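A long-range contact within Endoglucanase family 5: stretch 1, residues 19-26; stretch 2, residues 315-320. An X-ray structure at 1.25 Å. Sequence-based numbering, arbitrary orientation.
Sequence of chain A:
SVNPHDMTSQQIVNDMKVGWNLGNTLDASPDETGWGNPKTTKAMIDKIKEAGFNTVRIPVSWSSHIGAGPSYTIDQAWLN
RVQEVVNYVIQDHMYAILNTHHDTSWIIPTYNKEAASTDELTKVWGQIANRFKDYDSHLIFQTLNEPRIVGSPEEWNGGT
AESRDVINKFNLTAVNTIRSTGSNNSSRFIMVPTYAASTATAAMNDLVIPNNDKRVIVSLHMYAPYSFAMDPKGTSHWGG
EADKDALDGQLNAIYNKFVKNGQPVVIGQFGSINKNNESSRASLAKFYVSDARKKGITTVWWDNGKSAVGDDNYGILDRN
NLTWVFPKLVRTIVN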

# COMPACT_ATOMS: atom_id res chain seq x y z
N GLY A 19 -3.49 -7.96 5.64
CA GLY A 19 -3.68 -7.90 4.20
C GLY A 19 -2.58 -8.56 3.38
O GLY A 19 -1.48 -8.87 3.87
N TRP A 20 -2.90 -8.72 2.10
CA TRP A 20 -2.01 -9.25 1.07
C TRP A 20 -2.08 -8.33 -0.14
O TRP A 20 -3.17 -7.94 -0.56
N ASN A 21 -0.92 -7.97 -0.69
CA ASN A 21 -0.82 -7.17 -1.90
C ASN A 21 -0.81 -8.03 -3.15
O ASN A 21 0.03 -8.96 -3.28
N LEU A 22 -1.63 -7.64 -4.13
CA LEU A 22 -1.58 -8.19 -5.50
C LEU A 22 -0.47 -7.46 -6.27
O LEU A 22 -0.71 -6.64 -7.14
N GLY A 23 0.78 -7.71 -5.88
CA GLY A 23 1.90 -6.93 -6.40
C GLY A 23 2.39 -7.35 -7.77
O GLY A 23 2.20 -8.50 -8.20
N ASN A 24 3.03 -6.41 -8.45
CA ASN A 24 3.57 -6.66 -9.79
C ASN A 24 2.51 -7.17 -10.75
O ASN A 24 2.77 -8.02 -11.60
N THR A 25 1.31 -6.59 -10.65
CA THR A 25 0.13 -7.02 -11.38
C THR A 25 -0.48 -5.81 -12.08
O THR A 25 0.02 -5.40 -13.13
N LEU A 26 -1.53 -5.19 -11.54
CA LEU A 26 -2.07 -3.98 -12.15
C LEU A 26 -1.12 -2.77 -12.04
O LEU A 26 -1.34 -1.74 -12.70
N GLY A 315 7.27 -13.15 -3.11
CA GLY A 315 6.05 -13.92 -3.28
C GLY A 315 5.93 -15.06 -2.30
O GLY A 315 6.89 -15.79 -2.05
N ILE A 316 4.72 -15.29 -1.81
CA ILE A 316 4.44 -16.40 -0.92
C ILE A 316 3.35 -17.32 -1.45
O ILE A 316 3.26 -18.47 -1.00
N LEU A 317 2.52 -16.85 -2.39
CA LEU A 317 1.55 -17.66 -3.11
C LEU A 317 2.10 -17.96 -4.51
O LEU A 317 2.56 -17.04 -5.20
N ASP A 318 2.05 -19.22 -4.94
CA ASP A 318 2.28 -19.55 -6.34
C ASP A 318 0.91 -19.44 -7.00
O ASP A 318 0.02 -20.28 -6.79
N ARG A 319 0.73 -18.36 -7.78
CA ARG A 319 -0.58 -18.07 -8.35
C ARG A 319 -0.93 -19.05 -9.47
O ARG A 319 -2.11 -19.25 -9.75
N ASN A 320 0.07 -19.63 -10.12
CA ASN A 320 -0.17 -20.49 -11.27
C ASN A 320 -0.69 -21.85 -10.88
O ASN A 320 -1.42 -22.47 -11.67

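What bridges two stretches whose backbones stay well apart? The nearest CA atoms lie 8.7 Å apart, from Gly-23 CA to Gly-315 CA, and the CA atoms of Trp-20 and Ile-316 are 9.8 Å apart, too far for backbone pairing at those points. Side chains fill the gap instead. Trp-20 and Thr-25 send their CA-to-CB bonds toward stretch 2, and Leu-317 and Arg-319 send theirs toward stretch 1. Trp-20 and Arg-319 have the most surface covered, and the two meet with Trp-20 CH2 4.0 Å from Arg-319 NE.

How does Arg-319 satisfy its guanidinium? The side chain leaves with chi1 m and then runs extended, chi2 and chi3 both t, which carries the charged end across to the loop after the first strand. There NH2 donates to the carbonyl of Gly-23, with Arg-319 NH2 to Gly-23 O at 3.1 Å and an angle of 158° at the hydrogen. NH1 donates to the hydroxyl of Thr-25, with Arg-319 NH1 to Thr-25 OG1 at 2.8 Å and a nearly straight 169°. Both acceptors lie at the edge of the guanidinium, near its plane, where its N-H bonds point.

What does the Thr-25 hydroxyl do with its own proton? It donates in a hydrogen bond to the same carbonyl, with Thr-25 OG1 to Gly-23 O at 2.8 Å. The m rotamer of Thr-25 places OG1 to accept from NH1 while donating to Gly-23 O, so the hydroxyl works in both directions and the carbonyl receives two hydrogen bonds. The result is a closed ring of polar contacts joining Arg-319, Thr-25 and Gly-23.

What surrounds this polar cluster? Over one face of the guanidinium sit Trp-20 CH2 and the methyl Leu-22 CD1, the latter 3.7 Å from Arg-319 NH1. Leu-22, with chi1 t and chi2 p, starts sideways, but its end comes nearer to stretch 2. From the indole's point of view the arginine is at the edge: Arg-319 NE lies near the plane of the ring.

Where does the rest of the indole go? Trp-20, with chi1 t and chi2 at 94°, also meets aliphatic groups. Trp-20 CZ2 is 4.2 Å from Leu-317 CD2, on a leucine with chi1 t and chi2 p. Ile-316, chi1 p and chi2 t, approaches the ring edge, with CG1 4.2 Å from Trp-20 NE1. That indole nitrogen is not left unpaired, since it is hydrogen-bonded elsewhere in the structure.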

# COMPACT_ATOMS: atom_id res chain seq x y z
CB TRP A 20 -2.42 -10.69 0.76
CG TRP A 20 -1.61 -11.42 -0.27
CD1 TRP A 20 -0.54 -12.24 -0.02
CD2 TRP A 20 -1.88 -11.50 -1.68
NE1 TRP A 20 -0.13 -12.83 -1.20
CE2 TRP A 20 -0.91 -12.38 -2.23
CE3 TRP A 20 -2.81 -10.92 -2.53
CZ2 TRP A 20 -0.86 -12.70 -3.58
CZ3 TRP A 20 -2.78 -11.24 -3.86
CH2 TRP A 20 -1.81 -12.12 -4.39
CB ASN A 21 0.48 -6.37 -1.95
CG ASN A 21 0.48 -5.07 -1.16
OD1 ASN A 21 0.04 -4.06 -1.68
ND2 ASN A 21 1.01 -5.12 0.05
CB LEU A 22 -2.93 -8.04 -6.15
CG LEU A 22 -3.10 -8.68 -7.52
CD1 LEU A 22 -3.12 -10.21 -7.41
CD2 LEU A 22 -4.39 -8.15 -8.16
CB ASN A 24 4.81 -7.56 -9.77
CG ASN A 24 6.07 -6.84 -9.34
OD1 ASN A 24 6.04 -5.77 -8.74
ND2 ASN A 24 7.22 -7.49 -9.62
CB THR A 25 -0.80 -7.80 -10.46
OG1 THR A 25 -0.02 -8.85 -9.82
CG2 THR A 25 -1.93 -8.48 -11.17
CB LEU A 26 -3.47 -3.67 -11.64
CG LEU A 26 -4.50 -4.75 -11.93
CD1 LEU A 26 -5.80 -4.44 -11.20
CD2 LEU A 26 -4.75 -4.97 -13.39
CB ILE A 316 4.16 -15.93 0.54
CG1 ILE A 316 2.97 -14.99 0.61
CG2 ILE A 316 5.42 -15.25 1.11
CD1 ILE A 316 2.59 -14.53 2.03
CB LEU A 317 0.23 -16.90 -3.25
CG LEU A 317 -0.88 -17.58 -4.04
CD1 LEU A 317 -1.33 -18.86 -3.39
CD2 LEU A 317 -2.05 -16.65 -4.24
CB ASP A 318 2.87 -20.96 -6.48
CG ASP A 318 3.10 -21.35 -7.94
OD1 ASP A 318 2.42 -20.84 -8.86
OD2 ASP A 318 3.92 -22.29 -8.17
CB ARG A 319 -0.59 -16.68 -8.93
CG ARG A 319 -0.34 -15.61 -7.89
CD ARG A 319 -0.36 -14.23 -8.49
NE ARG A 319 0.25 -13.25 -7.61
CZ ARG A 319 0.43 -11.98 -7.94
NH1 ARG A 319 -0.07 -11.51 -9.07
NH2 ARG A 319 1.11 -11.19 -7.12
CB ASN A 320 1.13 -20.65 -12.05
CG ASN A 320 1.56 -19.39 -12.71
OD1 ASN A 320 0.78 -18.78 -13.43
ND2 ASN A 320 2.78 -18.97 -12.46